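Local coordinates for protein cytochrome c, putative (Shewanella oneidensis, PDB 1SP3) that binds eight c-type hemes and probably works as a respiratory oxidoreductase that reduces tetrathionate, at residues P48-V53 with A297-D302; D103-Y108 with A125-N130; G256-E261 with Y271-G276. All blocks are in the same frame, centred on the assembly; numbering follows the deposited sequence.

Contact 1: residues P48-V53 with A297-D302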
loop_
_atom_site.group_PDB
_atom_site.type_symbol
_atom_site.label_atom_id
_atom_site.label_comp_id
_atom_site.label_asym_id
_atom_site.label_seq_id
_atom_site.Cartn_x
_atom_site.Cartn_y
_atom_site.Cartn_z
ATOM N N PRO A 48 5.367 -15.603 -10.897
ATOM C CA PRO A 48 6.056 -16.244 -12.017
ATOM C C PRO A 48 5.814 -17.762 -12.144
ATOM O O PRO A 48 5.587 -18.263 -13.261
ATOM C CB PRO A 48 7.530 -15.942 -11.702
ATOM C CG PRO A 48 7.454 -14.601 -11.084
ATOM C CD PRO A 48 6.283 -14.735 -10.145
ATOM N N ASP A 49 5.748 -18.447 -10.999
ATOM C CA ASP A 49 5.766 -19.899 -10.927
ATOM C C ASP A 49 4.503 -20.547 -10.324
ATOM O O ASP A 49 4.454 -21.747 -10.195
ATOM C CB ASP A 49 6.948 -20.304 -10.037
ATOM C CG ASP A 49 6.906 -19.634 -8.638
ATOM O OD1 ASP A 49 6.750 -18.344 -8.536
ATOM O OD2 ASP A 49 7.035 -20.347 -7.569
ATOM N N ARG A 50 3.528 -19.748 -9.897
ATOM C CA ARG A 50 2.339 -20.237 -9.162
ATOM C C ARG A 50 1.273 -19.132 -9.037
ATOM O O ARG A 50 1.622 -17.941 -9.051
ATOM C CB ARG A 50 2.712 -20.741 -7.748
ATOM C CG ARG A 50 3.647 -19.794 -6.965
ATOM C CD ARG A 50 3.980 -20.158 -5.451
ATOM N NE ARG A 50 4.871 -19.130 -4.927
ATOM C CZ ARG A 50 5.329 -19.029 -3.681
ATOM N NH1 ARG A 50 4.976 -19.928 -2.729
ATOM N NH2 ARG A 50 6.162 -17.972 -3.399
ATOM N N THR A 51 -0.015 -19.512 -8.949
ATOM C CA THR A 51 -1.093 -18.565 -8.569
ATOM C C THR A 51 -1.402 -18.685 -7.054
ATOM O O THR A 51 -1.478 -19.797 -6.491
ATOM C CB THR A 51 -2.375 -18.775 -9.385
ATOM O OG1 THR A 51 -2.092 -18.538 -10.758
ATOM C CG2 THR A 51 -3.397 -17.761 -9.079
ATOM N N VAL A 52 -1.486 -17.527 -6.393
ATOM C CA VAL A 52 -1.667 -17.524 -4.952
ATOM C C VAL A 52 -2.818 -16.650 -4.593
ATOM O O VAL A 52 -3.311 -15.877 -5.383
ATOM C CB VAL A 52 -0.413 -16.990 -4.150
ATOM C CG1 VAL A 52 0.736 -18.005 -4.206
ATOM C CG2 VAL A 52 0.008 -15.562 -4.633
ATOM N N VAL A 53 -3.255 -16.831 -3.369
ATOM C CA VAL A 53 -4.159 -15.915 -2.725
ATOM C C VAL A 53 -3.327 -14.968 -1.864
ATOM O O VAL A 53 -2.743 -15.355 -0.880
ATOM C CB VAL A 53 -5.327 -16.642 -2.014
ATOM C CG1 VAL A 53 -6.185 -15.609 -1.197
ATOM C CG2 VAL A 53 -6.219 -17.304 -3.099
ATOM N N ALA A 297 6.308 -12.270 -5.441
ATOM C CA ALA A 297 6.100 -12.026 -4.025
ATOM C C ALA A 297 6.633 -13.145 -3.120
ATOM O O ALA A 297 6.495 -14.302 -3.421
ATOM C CB ALA A 297 4.604 -11.744 -3.714
ATOM N N TYR A 298 7.187 -12.753 -1.974
ATOM C CA TYR A 298 7.523 -13.662 -0.910
ATOM C C TYR A 298 6.234 -14.060 -0.188
ATOM O O TYR A 298 5.438 -13.193 0.198
ATOM C CB TYR A 298 8.519 -13.002 0.074
ATOM C CG TYR A 298 8.841 -13.989 1.218
ATOM C CD1 TYR A 298 9.879 -14.938 1.076
ATOM C CD2 TYR A 298 8.060 -14.037 2.369
ATOM C CE1 TYR A 298 10.156 -15.889 2.090
ATOM C CE2 TYR A 298 8.352 -14.991 3.432
ATOM C CZ TYR A 298 9.402 -15.919 3.250
ATOM O OH TYR A 298 9.708 -16.867 4.236
ATOM N N MET A 299 5.984 -15.350 -0.033
ATOM C CA MET A 299 4.782 -15.748 0.673
ATOM C C MET A 299 5.131 -16.549 1.927
ATOM O O MET A 299 6.266 -17.063 2.044
ATOM C CB MET A 299 3.883 -16.614 -0.182
ATOM C CG MET A 299 3.595 -16.027 -1.533
ATOM S SD MET A 299 2.359 -14.796 -1.238
ATOM C CE MET A 299 0.989 -15.707 -0.692
ATOM N N ALA A 300 4.173 -16.598 2.868
ATOM C CA ALA A 300 4.452 -17.200 4.153
ATOM C C ALA A 300 4.890 -18.618 3.959
ATOM O O ALA A 300 4.345 -19.320 3.181
ATOM C CB ALA A 300 3.236 -17.133 5.059
ATOM N N GLY A 301 5.949 -18.999 4.652
ATOM C CA GLY A 301 6.523 -20.312 4.481
ATOM C C GLY A 301 7.587 -20.483 3.421
ATOM O O GLY A 301 8.174 -21.537 3.416
ATOM N N ASP A 302 7.823 -19.515 2.514
ATOM C CA ASP A 302 8.804 -19.660 1.440
ATOM C C ASP A 302 10.184 -19.748 2.095
ATOM O O ASP A 302 10.438 -19.040 3.042
ATOM C CB ASP A 302 8.843 -18.387 0.591
ATOM C CG ASP A 302 7.694 -18.282 -0.393
ATOM O OD1 ASP A 302 6.765 -19.110 -0.363
ATOM O OD2 ASP A 302 7.682 -17.410 -1.281
#
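Arg50 and Asp302 meet tip to tip, and their pairing illustrates how one end-on salt bridge can join two distant parts of a chain. The guanidinium presents both terminal nitrogens, NH1 lying 3.1 Å from Asp302 OD1 and NH2 2.7 Å from Asp302 OD2. Both carboxylate oxygens sit close to the guanidinium plane and are met on their syn sides, although the two flat groups are turned 28° against each other. Arg50 CG stands between its backbone N and carbonyl carbon (chi1 46°), and from there the chain runs extended to NE, carrying the guanidinium across to Asp302.

The closely packed side belongs to Asp302 and Met299. Asp302 OD2 takes a second, nearly straight bond from Met299 N at 2.9 Å, arriving from above the carboxylate plane. The carboxylate is thereby held from two directions, and the type II turn from Met299 to Asp302 is closed by the backbone bond from Asp302 N to Met299 O. Two donors on one oxygen would be expected to favour the charged carboxylate. Tyr298 OH bonds Asp302 O and is also held by the backbone N of Phe345. Met299 CG lies over one face of the guanidinium, 3.7 Å from Arg50 NH2; bent at chi2 and chi3, the same side chain meets Val52 tip to tip, CE to Val52 CB 3.9 Å.

Toward solvent the contact is looser. Val53 is exposed, and exposed Asp49 adds a long charge pairing, its OD2 3.6 Å from Arg50 NE and well out of the guanidinium plane.

Strand 50-53 pairs antiparallel with strand 44-47 in a two-stranded hairpin; the contact joins this hairpin to the type II beta turn in the loop that follows strand 295-297 of the large mixed sheet.

Contact 2: residues D103-Y108 with A125-N130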
loop_
_atom_site.group_PDB
_atom_site.type_symbol
_atom_site.label_atom_id
_atom_site.label_comp_id
_atom_site.label_asym_id
_atom_site.label_seq_id
_atom_site.Cartn_x
_atom_site.Cartn_y
_atom_site.Cartn_z
ATOM N N ASP A 103 -18.819 9.067 5.356
ATOM C CA ASP A 103 -18.916 10.208 6.284
ATOM C C ASP A 103 -18.531 11.582 5.674
ATOM O O ASP A 103 -17.423 11.738 5.159
ATOM C CB ASP A 103 -18.066 9.969 7.547
ATOM C CG ASP A 103 -17.993 11.212 8.423
ATOM O OD1 ASP A 103 -16.856 11.587 8.825
ATOM O OD2 ASP A 103 -19.031 11.871 8.690
ATOM N N THR A 104 -19.414 12.595 5.775
ATOM C CA THR A 104 -19.071 13.883 5.216
ATOM C C THR A 104 -18.715 14.873 6.326
ATOM O O THR A 104 -18.416 15.979 6.044
ATOM C CB THR A 104 -20.203 14.478 4.356
ATOM O OG1 THR A 104 -21.377 14.670 5.170
ATOM C CG2 THR A 104 -20.651 13.492 3.290
ATOM N N THR A 105 -18.762 14.467 7.591
ATOM C CA THR A 105 -18.595 15.489 8.621
ATOM C C THR A 105 -17.118 15.692 8.940
ATOM O O THR A 105 -16.784 16.659 9.566
ATOM C CB THR A 105 -19.282 15.075 9.922
ATOM O OG1 THR A 105 -18.692 13.817 10.347
ATOM C CG2 THR A 105 -20.816 14.836 9.723
ATOM N N GLY A 106 -16.272 14.722 8.586
ATOM C CA GLY A 106 -14.852 14.771 8.899
ATOM C C GLY A 106 -14.611 14.362 10.311
ATOM O O GLY A 106 -13.492 14.449 10.784
ATOM N N THR A 107 -15.633 13.924 11.037
ATOM C CA THR A 107 -15.348 13.536 12.427
ATOM C C THR A 107 -15.251 12.017 12.611
ATOM O O THR A 107 -14.821 11.562 13.687
ATOM C CB THR A 107 -16.397 14.057 13.410
ATOM O OG1 THR A 107 -17.652 13.352 13.216
ATOM C CG2 THR A 107 -16.654 15.546 13.190
ATOM N N TYR A 108 -15.702 11.231 11.617
ATOM C CA TYR A 108 -15.725 9.785 11.825
ATOM C C TYR A 108 -14.282 9.243 11.818
ATOM O O TYR A 108 -13.511 9.506 10.915
ATOM C CB TYR A 108 -16.647 9.039 10.852
ATOM C CG TYR A 108 -16.618 7.517 11.038
ATOM C CD1 TYR A 108 -17.415 6.888 11.971
ATOM C CD2 TYR A 108 -15.800 6.704 10.219
ATOM C CE1 TYR A 108 -17.441 5.504 12.089
ATOM C CE2 TYR A 108 -15.840 5.309 10.339
ATOM C CZ TYR A 108 -16.639 4.732 11.286
ATOM O OH TYR A 108 -16.611 3.387 11.440
ATOM N N ALA A 125 -25.152 8.986 15.434
ATOM C CA ALA A 125 -26.386 9.335 14.755
ATOM C C ALA A 125 -26.169 10.435 13.741
ATOM O O ALA A 125 -26.539 10.294 12.559
ATOM C CB ALA A 125 -27.517 9.690 15.794
ATOM N N LYS A 126 -25.474 11.470 14.181
ATOM C CA LYS A 126 -25.149 12.653 13.366
ATOM C C LYS A 126 -24.280 12.325 12.163
ATOM O O LYS A 126 -24.579 12.756 11.039
ATOM C CB LYS A 126 -24.482 13.735 14.202
ATOM C CG LYS A 126 -24.471 15.116 13.566
ATOM C CD LYS A 126 -25.935 15.686 13.385
ATOM C CE LYS A 126 -26.895 15.543 14.652
ATOM N NZ LYS A 126 -27.716 16.785 14.956
ATOM N N ILE A 127 -23.249 11.515 12.381
ATOM C CA ILE A 127 -22.452 11.008 11.262
ATOM C C ILE A 127 -23.359 10.267 10.260
ATOM O O ILE A 127 -23.292 10.549 9.059
ATOM C CB ILE A 127 -21.338 10.118 11.783
ATOM C CG1 ILE A 127 -20.322 10.999 12.574
ATOM C CG2 ILE A 127 -20.726 9.223 10.633
ATOM C CD1 ILE A 127 -19.251 10.269 13.365
ATOM N N ALA A 128 -24.175 9.323 10.743
ATOM C CA ALA A 128 -25.052 8.529 9.871
ATOM C C ALA A 128 -25.995 9.391 9.057
ATOM O O ALA A 128 -26.221 9.083 7.917
ATOM C CB ALA A 128 -25.892 7.584 10.662
ATOM N N GLN A 129 -26.562 10.451 9.655
ATOM C CA GLN A 129 -27.510 11.311 8.959
ATOM C C GLN A 129 -26.858 12.101 7.848
ATOM O O GLN A 129 -27.514 12.429 6.816
ATOM C CB GLN A 129 -28.141 12.285 9.935
ATOM C CG GLN A 129 -29.144 11.629 10.863
ATOM C CD GLN A 129 -29.432 12.491 12.062
ATOM O OE1 GLN A 129 -29.478 11.981 13.178
ATOM N NE2 GLN A 129 -29.619 13.809 11.838
ATOM N N ASN A 130 -25.567 12.393 8.019
ATOM C CA ASN A 130 -24.899 13.223 7.032
ATOM C C ASN A 130 -24.096 12.525 5.920
ATOM O O ASN A 130 -23.413 13.158 5.159
ATOM C CB ASN A 130 -24.083 14.248 7.748
ATOM C CG ASN A 130 -24.986 15.306 8.392
ATOM O OD1 ASN A 130 -25.413 16.209 7.688
ATOM N ND2 ASN A 130 -25.365 15.124 9.718
HETATM O O HOH W 1 -21.447 11.770 7.724
#
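An Asx turn at Asp103 and an ST turn at Thr105 shape the loop that packs against Ile127 of helix 124-129. Ile127 is the buried wedge. Its CG2 meets Asp103 OD2 at 3.7 Å, while CD1 reaches Thr107 OG1 at 3.5 Å and Tyr108 CB at 3.8 Å, touching the Tyr108 ring at its edge. CG1, anti to the carbonyl carbon (chi1 -68°), is set beside the hydroxyls of Thr105 and Thr107.

Asp103 organises the loop. OD2 takes the Thr105 hydroxyl on its syn lone pair at 2.6 Å and Thr105 N from above the carboxylate plane, closing the Asx turn; OD1 accepts Tyr108 N. Thr105 OG1 in turn accepts Thr107 N, which makes the ST turn. An alanine at Asp103 would probably leave Thr105 N, Tyr108 N, the Thr105 hydroxyl and the bridging water without these acceptors, and the turn less firmly fixed.

The loop follows directly on a CXXCH heme-attachment motif, Cys98 to His102, whose histidine is an axial ligand of heme c #2; Ala128, on the helix, touches a bound heme. Tyr108 OH bonds both Asp97 and Tyr81.

A water bridges the two segments by donating to Asp103 OD2 and to Ile127 O, the latter 2.6 Å away, and accepting from Thr104 N. At the helix end, Thr104 OG1 donates to Asn130 O at 2.5 Å, tilted from the carbonyl plane. Asn130 is the first residue to leave helical geometry; its ND2 turns back to Lys126 O at 2.8 Å, and its backbone N approaches that oxygen from the opposite face, while the side chains of Thr105 and Asn130 cross at about a right angle, CG2 to CB 3.9 Å.

Contact 3: residues G256-E261 with Y271-G276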
loop_
_atom_site.group_PDB
_atom_site.type_symbol
_atom_site.label_atom_id
_atom_site.label_comp_id
_atom_site.label_asym_id
_atom_site.label_seq_id
_atom_site.Cartn_x
_atom_site.Cartn_y
_atom_site.Cartn_z
ATOM N N GLY A 256 14.714 -2.995 20.957
ATOM C CA GLY A 256 14.780 -3.611 22.274
ATOM C C GLY A 256 15.834 -3.094 23.245
ATOM O O GLY A 256 15.922 -3.612 24.383
ATOM N N ASP A 257 16.609 -2.092 22.829
ATOM C CA ASP A 257 17.614 -1.457 23.678
ATOM C C ASP A 257 17.121 -0.158 24.298
ATOM O O ASP A 257 16.196 0.466 23.776
ATOM C CB ASP A 257 18.877 -1.142 22.869
ATOM C CG ASP A 257 19.743 -2.377 22.608
ATOM O OD1 ASP A 257 19.591 -3.385 23.362
ATOM O OD2 ASP A 257 20.581 -2.442 21.658
ATOM N N ASP A 258 17.747 0.256 25.417
ATOM C CA ASP A 258 17.364 1.505 26.122
ATOM C C ASP A 258 18.276 2.703 25.806
ATOM O O ASP A 258 18.387 3.648 26.581
ATOM C CB ASP A 258 17.211 1.299 27.665
ATOM C CG ASP A 258 16.087 0.332 28.014
ATOM O OD1 ASP A 258 14.889 0.585 27.697
ATOM O OD2 ASP A 258 16.313 -0.751 28.583
ATOM N N LYS A 259 18.926 2.660 24.666
ATOM C CA LYS A 259 19.638 3.789 24.137
ATOM C C LYS A 259 18.642 4.881 23.693
ATOM O O LYS A 259 17.443 4.608 23.492
ATOM C CB LYS A 259 20.552 3.346 22.988
ATOM C CG LYS A 259 19.845 2.753 21.778
ATOM C CD LYS A 259 20.834 2.027 20.860
ATOM C CE LYS A 259 20.614 2.425 19.412
ATOM N NZ LYS A 259 20.843 1.260 18.445
ATOM N N PRO A 260 19.130 6.123 23.587
ATOM C CA PRO A 260 18.252 7.270 23.282
ATOM C C PRO A 260 17.481 7.113 21.949
ATOM O O PRO A 260 18.022 6.653 20.916
ATOM C CB PRO A 260 19.241 8.473 23.201
ATOM C CG PRO A 260 20.477 8.039 23.991
ATOM C CD PRO A 260 20.553 6.532 23.769
ATOM N N GLU A 261 16.211 7.499 21.982
ATOM C CA GLU A 261 15.343 7.428 20.804
ATOM C C GLU A 261 15.450 8.709 19.963
ATOM O O GLU A 261 14.520 9.524 19.925
ATOM C CB GLU A 261 13.926 7.170 21.230
ATOM C CG GLU A 261 13.786 5.910 22.073
ATOM C CD GLU A 261 12.335 5.486 22.112
ATOM O OE1 GLU A 261 11.487 6.427 21.958
ATOM O OE2 GLU A 261 12.039 4.253 22.235
ATOM N N TYR A 271 15.493 6.091 15.832
ATOM C CA TYR A 271 15.559 4.906 16.681
ATOM C C TYR A 271 14.322 4.847 17.598
ATOM O O TYR A 271 13.951 5.857 18.166
ATOM C CB TYR A 271 16.821 4.830 17.571
ATOM C CG TYR A 271 16.773 3.515 18.347
ATOM C CD1 TYR A 271 17.001 2.325 17.701
ATOM C CD2 TYR A 271 16.378 3.459 19.688
ATOM C CE1 TYR A 271 16.912 1.131 18.350
ATOM C CE2 TYR A 271 16.327 2.234 20.359
ATOM C CZ TYR A 271 16.604 1.075 19.659
ATOM O OH TYR A 271 16.517 -0.182 20.238
ATOM N N GLN A 272 13.691 3.682 17.714
ATOM C CA GLN A 272 12.729 3.479 18.781
ATOM C C GLN A 272 12.915 2.097 19.302
ATOM O O GLN A 272 13.127 1.143 18.513
ATOM C CB GLN A 272 11.296 3.610 18.263
ATOM C CG GLN A 272 10.930 5.049 17.956
ATOM C CD GLN A 272 9.473 5.152 17.531
ATOM O OE1 GLN A 272 8.665 5.603 18.313
ATOM N NE2 GLN A 272 9.140 4.702 16.299
ATOM N N LYS A 273 12.813 1.974 20.632
ATOM C CA LYS A 273 13.079 0.720 21.299
ATOM C C LYS A 273 12.138 -0.318 20.737
ATOM O O LYS A 273 12.542 -1.447 20.471
ATOM C CB LYS A 273 12.848 0.838 22.802
ATOM C CG LYS A 273 13.090 -0.465 23.589
ATOM C CD LYS A 273 12.824 -0.232 25.064
ATOM C CE LYS A 273 12.380 -1.535 25.688
ATOM N NZ LYS A 273 12.707 -1.514 27.137
ATOM N N LYS A 274 10.887 0.074 20.552
ATOM C CA LYS A 274 9.841 -0.882 20.117
ATOM C C LYS A 274 9.988 -1.351 18.659
ATOM O O LYS A 274 9.434 -2.377 18.285
ATOM C CB LYS A 274 8.456 -0.215 20.218
ATOM C CG LYS A 274 7.776 -0.122 21.573
ATOM C CD LYS A 274 6.319 0.416 21.268
ATOM C CE LYS A 274 5.586 1.010 22.475
ATOM N NZ LYS A 274 5.371 -0.006 23.549
ATOM N N LYS A 275 10.689 -0.594 17.830
ATOM C CA LYS A 275 10.735 -0.925 16.410
ATOM C C LYS A 275 12.097 -1.037 15.721
ATOM O O LYS A 275 12.159 -1.623 14.710
ATOM C CB LYS A 275 9.894 0.113 15.635
ATOM C CG LYS A 275 8.356 0.044 15.967
ATOM C CD LYS A 275 7.573 1.241 15.357
ATOM C CE LYS A 275 6.164 1.439 16.041
ATOM N NZ LYS A 275 5.253 2.443 15.352
ATOM N N GLY A 276 13.153 -0.410 16.205
ATOM C CA GLY A 276 14.484 -0.542 15.579
ATOM C C GLY A 276 14.905 0.786 14.957
ATOM O O GLY A 276 14.497 1.802 15.430
HETATM O O HOH W 2 9.614 2.620 21.693
HETATM O O HOH W 3 9.078 7.641 20.984
#
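Gly256 and Lys273 bring their CA atoms to 4.8 Å, and the backbone bond from Gly256 N to Lys273 O, 2.7 Å long, falls in the carbonyl plane on a lone pair. From there residues 256-261 curl round the ring of Tyr271. Lys259 lies across one face, its CE 4.0 Å from the Tyr271 ring centroid and almost on the ring normal, a CH-pi contact; NZ, 4.3 Å from the same centroid, adds an off-centre cation-pi interaction, with Lys259 CG also over the face near CE2. Asp257 O sits in plane at the ring edge. The phenolic OH receives Asp257 N at 3.2 Å, and also bonds Thr254 O, so the hydroxyl is held by two partners. Tyr271 CG is anti to the backbone N (chi1 -178°), which carries the ring toward this loop.

The turn that follows strand 271-272 contains a classic beta bulge: Lys275 and Gly276 both face Gln272, whose carbonyl O accepts from both backbone nitrogens. The chain thus doubles back into strand 276-281, its antiparallel partner in the mixed sheet, and Lys275 O is held by the indole nitrogen of Trp250.

Two acidic residues grip Lys273 at different points. Its backbone N points straight at Glu261 OE2, 2.9 Å away, meeting that oxygen from above the carboxylate plane. Its side chain, fully extended, passes Asp257 O and brings NZ to Asp258 OD1 at 3.1 Å, on the syn side, in a salt bridge; Phe360 offers it a cation-pi contact as well. At the exposed Glu261, one water links OE2 to Lys274 N, and a second runs from Glu261 OE1 to Gln272 OE1, weakly at the latter.

Overall arrangement
Contacts 1 and 3 are surface contacts and share the large mixed sheet, one at the loop after strand 295-297, the other at strand 271-272 and the turn after it. Contact 2 is partly buried, involves no strand, and lies on the far side of the chain's centre from contact 1. Contact 1, its segments at least 244 residues apart, is centred on a charged pair with one apolar contact beside it; contact 3 spreads its hold over a buried ring, lysine and acidic partners, and waters. Contact 2, with Ala128 in a heme pocket, mixes an aliphatic wedge with a hydroxyl-to-carbonyl bond and a water bridge from a carboxylate; contact 1 also lies near a heme, contact 3 away from these sites.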